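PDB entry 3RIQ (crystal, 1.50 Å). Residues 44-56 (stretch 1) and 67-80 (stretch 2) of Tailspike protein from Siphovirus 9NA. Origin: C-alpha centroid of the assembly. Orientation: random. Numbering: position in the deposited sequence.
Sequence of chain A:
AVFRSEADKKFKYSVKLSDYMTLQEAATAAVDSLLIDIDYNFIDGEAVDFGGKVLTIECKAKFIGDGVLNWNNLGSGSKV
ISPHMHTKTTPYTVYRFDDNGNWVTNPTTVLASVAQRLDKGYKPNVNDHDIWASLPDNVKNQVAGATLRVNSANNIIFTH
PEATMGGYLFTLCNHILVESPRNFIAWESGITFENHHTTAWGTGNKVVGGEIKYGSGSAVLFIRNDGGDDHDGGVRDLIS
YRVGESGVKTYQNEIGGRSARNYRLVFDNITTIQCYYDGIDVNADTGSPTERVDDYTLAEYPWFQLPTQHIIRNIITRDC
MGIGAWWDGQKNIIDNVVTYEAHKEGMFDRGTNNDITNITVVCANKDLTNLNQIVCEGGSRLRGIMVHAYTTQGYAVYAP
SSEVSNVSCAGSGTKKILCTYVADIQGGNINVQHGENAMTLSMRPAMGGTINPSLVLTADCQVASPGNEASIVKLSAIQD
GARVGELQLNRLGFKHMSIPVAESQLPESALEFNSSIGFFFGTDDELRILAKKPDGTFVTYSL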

# COMPACT_ATOMS: atom_id res chain seq x y z
N ASP A 44 0.41 -11.01 -44.39
CA ASP A 44 1.64 -10.54 -43.75
C ASP A 44 2.29 -9.41 -44.55
O ASP A 44 2.60 -9.58 -45.75
N GLY A 45 2.44 -8.24 -43.91
CA GLY A 45 3.04 -7.10 -44.55
C GLY A 45 2.03 -6.12 -45.12
O GLY A 45 2.42 -5.08 -45.65
N GLU A 46 0.75 -6.45 -45.01
CA GLU A 46 -0.32 -5.55 -45.46
C GLU A 46 -0.19 -4.20 -44.77
O GLU A 46 0.22 -4.11 -43.60
N ALA A 47 -0.53 -3.13 -45.49
CA ALA A 47 -0.47 -1.80 -44.91
C ALA A 47 -1.79 -1.08 -45.16
O ALA A 47 -2.47 -1.28 -46.20
N VAL A 48 -2.15 -0.23 -44.21
CA VAL A 48 -3.36 0.60 -44.28
C VAL A 48 -2.93 2.03 -44.01
O VAL A 48 -2.34 2.33 -42.95
N ASP A 49 -3.20 2.90 -45.00
CA ASP A 49 -2.88 4.32 -44.91
C ASP A 49 -4.16 5.08 -44.54
O ASP A 49 -5.11 5.11 -45.33
N PHE A 50 -4.18 5.66 -43.33
CA PHE A 50 -5.38 6.36 -42.82
C PHE A 50 -5.43 7.83 -43.17
O PHE A 50 -6.33 8.55 -42.71
N GLY A 51 -4.45 8.30 -43.93
CA GLY A 51 -4.48 9.64 -44.51
C GLY A 51 -4.48 10.80 -43.53
O GLY A 51 -4.94 11.90 -43.87
N GLY A 52 -3.97 10.57 -42.32
CA GLY A 52 -3.94 11.59 -41.28
C GLY A 52 -5.27 11.84 -40.63
O GLY A 52 -5.41 12.76 -39.85
N LYS A 53 -6.27 11.02 -40.95
CA LYS A 53 -7.63 11.27 -40.44
C LYS A 53 -7.74 10.92 -38.96
O LYS A 53 -7.09 9.97 -38.46
N VAL A 54 -8.58 11.67 -38.27
CA VAL A 54 -8.86 11.47 -36.84
C VAL A 54 -10.06 10.54 -36.73
O VAL A 54 -11.23 10.98 -36.77
N LEU A 55 -9.78 9.24 -36.66
CA LEU A 55 -10.84 8.24 -36.78
C LEU A 55 -11.22 7.59 -35.48
O LEU A 55 -10.40 7.47 -34.57
N THR A 56 -12.49 7.21 -35.39
CA THR A 56 -12.95 6.28 -34.37
C THR A 56 -13.04 4.93 -35.03
O THR A 56 -13.87 4.75 -35.94
N GLY A 67 1.61 -12.98 -39.17
CA GLY A 67 2.51 -11.90 -39.52
C GLY A 67 1.96 -10.53 -39.09
O GLY A 67 1.21 -10.42 -38.11
N VAL A 68 2.35 -9.49 -39.83
CA VAL A 68 2.12 -8.11 -39.41
C VAL A 68 1.07 -7.39 -40.26
O VAL A 68 1.07 -7.50 -41.50
N LEU A 69 0.21 -6.63 -39.60
CA LEU A 69 -0.71 -5.69 -40.27
C LEU A 69 -0.24 -4.27 -39.86
O LEU A 69 -0.27 -3.92 -38.67
N ASN A 70 0.23 -3.47 -40.82
CA ASN A 70 0.74 -2.09 -40.56
C ASN A 70 -0.36 -1.05 -40.67
O ASN A 70 -1.10 -1.01 -41.68
N TRP A 71 -0.46 -0.19 -39.66
CA TRP A 71 -1.37 0.95 -39.68
C TRP A 71 -0.55 2.23 -39.71
O TRP A 71 0.17 2.55 -38.74
N ASN A 72 -0.69 2.96 -40.81
CA ASN A 72 0.16 4.14 -41.10
C ASN A 72 -0.70 5.39 -41.19
O ASN A 72 -1.86 5.32 -41.57
N ASN A 73 -0.12 6.52 -40.83
CA ASN A 73 -0.79 7.82 -40.91
C ASN A 73 -2.13 7.90 -40.18
O ASN A 73 -3.05 8.56 -40.63
N LEU A 74 -2.21 7.27 -39.03
CA LEU A 74 -3.42 7.41 -38.24
C LEU A 74 -3.36 8.74 -37.55
O LEU A 74 -2.34 9.05 -36.92
N GLY A 75 -4.41 9.55 -37.66
CA GLY A 75 -4.35 10.94 -37.17
C GLY A 75 -4.30 11.04 -35.65
O GLY A 75 -4.95 10.26 -34.96
N SER A 76 -3.57 12.03 -35.15
CA SER A 76 -3.52 12.30 -33.70
C SER A 76 -4.92 12.55 -33.13
O SER A 76 -5.72 13.29 -33.72
N GLY A 77 -5.23 11.88 -32.00
CA GLY A 77 -6.55 11.99 -31.41
C GLY A 77 -7.50 10.85 -31.79
O GLY A 77 -8.64 10.81 -31.30
N SER A 78 -7.07 9.94 -32.68
CA SER A 78 -7.87 8.75 -33.02
C SER A 78 -8.04 7.82 -31.81
O SER A 78 -7.26 7.87 -30.82
N LYS A 79 -9.09 7.02 -31.86
CA LYS A 79 -9.34 6.01 -30.85
C LYS A 79 -9.65 4.68 -31.52
O LYS A 79 -10.36 4.66 -32.54
N VAL A 80 -9.11 3.59 -30.97
CA VAL A 80 -9.32 2.25 -31.51
C VAL A 80 -10.00 1.42 -30.42
O VAL A 80 -9.44 1.21 -29.31

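The most unusual feature of this contact is one carboxylate oxygen that takes two hydrogen bonds, one from across the contact and one from the turn that follows it. Asp49, chi1 t, places OD1 2.9 Å from ND2 of Asn73 in the other stretch, and the same OD1 accepts a hydrogen bond from the backbone N of Gly51, also at 2.9 Å. Asn73 points toward stretch 1 with chi1 m. A water spans the pair through weak hydrogen bonds, donating to Asp49 OD2 at 3.2 Å and accepting from Asn73 ND2 at 2.7 Å.

Phe50 (m) opens the type I' turn that follows, and its side chain packs inward on buried apolar neighbours. Its edge meets the face of Trp71 (m), with Phe50 CE2 3.5 Å from Trp71 CG and the ring planes at 73°. Over one face of the Phe50 ring lies Leu74, whose CA-to-CB bond points away; its t, p rotamer nevertheless brings CD1 to 3.8 Å from Phe50 CG. Val48 (t) extends this cluster on the sheet face it shares with Trp71 and Leu69: Val48 CB lies 4.0 Å from Trp71 CD1, and Val48 CG2 4.2 Å from Leu69 CD1.

The face carrying Ala47, Asn70 and Asn72 is more polar. Both asparagines adopt m, and Ala47 CB sits 3.8 Å from Asn72 OD1; the ND2 atoms of both asparagines are hydrogen-bonded elsewhere in the structure.

Side chains also replace backbone partners at the two ends. Asp44 (t) turns OD1 to accept from Val68 N at 3.0 Å, beside Gly67, where a CB would clash with that oxygen. Farther along, Ser78 (m) accepts from Leu55 N through OG at 3.0 Å, while OG donates to Gly75 O at 2.8 Å within its own turn. Val54 (t) covers this turn, its CG2 3.5 Å from Ser76 O.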

# COMPACT_ATOMS: atom_id res chain seq x y z
CB ASP A 44 2.60 -11.71 -43.68
CG ASP A 44 3.92 -11.35 -42.99
OD1 ASP A 44 3.95 -10.41 -42.14
OD2 ASP A 44 4.95 -11.99 -43.36
CB GLU A 46 -1.71 -6.17 -45.13
CG GLU A 46 -2.89 -5.34 -45.70
CD GLU A 46 -4.22 -6.06 -45.64
OE1 GLU A 46 -5.26 -5.35 -45.65
OE2 GLU A 46 -4.23 -7.32 -45.62
CB ALA A 47 0.68 -1.02 -45.52
CB VAL A 48 -4.44 0.18 -43.26
CG1 VAL A 48 -5.70 1.04 -43.42
CG2 VAL A 48 -4.77 -1.30 -43.46
CB ASP A 49 -2.37 4.79 -46.29
CG ASP A 49 -2.10 6.30 -46.37
OD1 ASP A 49 -2.23 7.05 -45.40
OD2 ASP A 49 -1.71 6.74 -47.49
CB PHE A 50 -5.48 6.13 -41.28
CG PHE A 50 -5.84 4.71 -40.91
CD1 PHE A 50 -7.17 4.26 -41.00
CD2 PHE A 50 -4.85 3.81 -40.48
CE1 PHE A 50 -7.49 2.96 -40.63
CE2 PHE A 50 -5.17 2.50 -40.13
CZ PHE A 50 -6.47 2.08 -40.19
CB LYS A 53 -8.62 10.45 -41.28
CG LYS A 53 -8.67 11.02 -42.71
CD LYS A 53 -9.72 10.41 -43.61
CE LYS A 53 -9.33 9.07 -44.02
NZ LYS A 53 -9.98 8.61 -45.32
CB VAL A 54 -9.07 12.82 -36.09
CG1 VAL A 54 -9.19 12.55 -34.59
CG2 VAL A 54 -7.92 13.79 -36.41
CB LEU A 55 -10.43 7.15 -37.79
CG LEU A 55 -10.19 7.64 -39.22
CD1 LEU A 55 -9.71 6.49 -40.08
CD2 LEU A 55 -11.45 8.31 -39.85
CB THR A 56 -14.34 6.71 -33.88
OG1 THR A 56 -14.28 8.08 -33.44
CG2 THR A 56 -14.81 5.81 -32.73
CB VAL A 68 3.47 -7.30 -39.40
CG1 VAL A 68 4.03 -7.10 -40.80
CG2 VAL A 68 3.27 -5.94 -38.76
CB LEU A 69 -2.15 -5.97 -39.80
CG LEU A 69 -3.24 -4.98 -40.26
CD1 LEU A 69 -3.31 -4.89 -41.82
CD2 LEU A 69 -4.60 -5.45 -39.71
CB ASN A 70 1.84 -1.74 -41.57
CG ASN A 70 3.00 -2.68 -41.52
OD1 ASN A 70 3.15 -3.59 -42.37
ND2 ASN A 70 3.86 -2.48 -40.55
CB TRP A 71 -2.29 0.92 -38.46
CG TRP A 71 -3.44 -0.05 -38.57
CD1 TRP A 71 -3.64 -1.05 -39.53
CD2 TRP A 71 -4.57 -0.10 -37.71
NE1 TRP A 71 -4.84 -1.70 -39.27
CE2 TRP A 71 -5.42 -1.14 -38.16
CE3 TRP A 71 -4.94 0.64 -36.56
CZ2 TRP A 71 -6.63 -1.48 -37.48
CZ3 TRP A 71 -6.13 0.31 -35.91
CH2 TRP A 71 -6.97 -0.74 -36.38
CB ASN A 72 0.89 3.93 -42.43
CG ASN A 72 1.72 2.68 -42.43
OD1 ASN A 72 1.81 1.95 -43.43
ND2 ASN A 72 2.38 2.45 -41.34
CB ASN A 73 -0.95 8.26 -42.38
CG ASN A 73 0.37 8.29 -43.10
OD1 ASN A 73 1.35 8.83 -42.59
ND2 ASN A 73 0.41 7.76 -44.31
CB LEU A 74 -3.50 6.25 -37.21
CG LEU A 74 -4.78 6.17 -36.39
CD1 LEU A 74 -6.01 6.07 -37.33
CD2 LEU A 74 -4.75 4.94 -35.41
CB SER A 76 -2.60 13.48 -33.40
OG SER A 76 -1.32 13.19 -33.92
CB SER A 78 -7.21 7.93 -34.15
OG SER A 78 -7.19 8.71 -35.34
CB LYS A 79 -10.52 6.41 -29.94
CG LYS A 79 -10.74 5.49 -28.74
CD LYS A 79 -11.90 5.99 -27.87
CE LYS A 79 -11.50 7.24 -27.05
NZ LYS A 79 -12.68 7.89 -26.34
CB VAL A 80 -7.96 1.62 -31.97
CG1 VAL A 80 -8.20 0.25 -32.63
CG2 VAL A 80 -7.23 2.56 -32.94
O HOH W 1 1.38 7.12 -46.77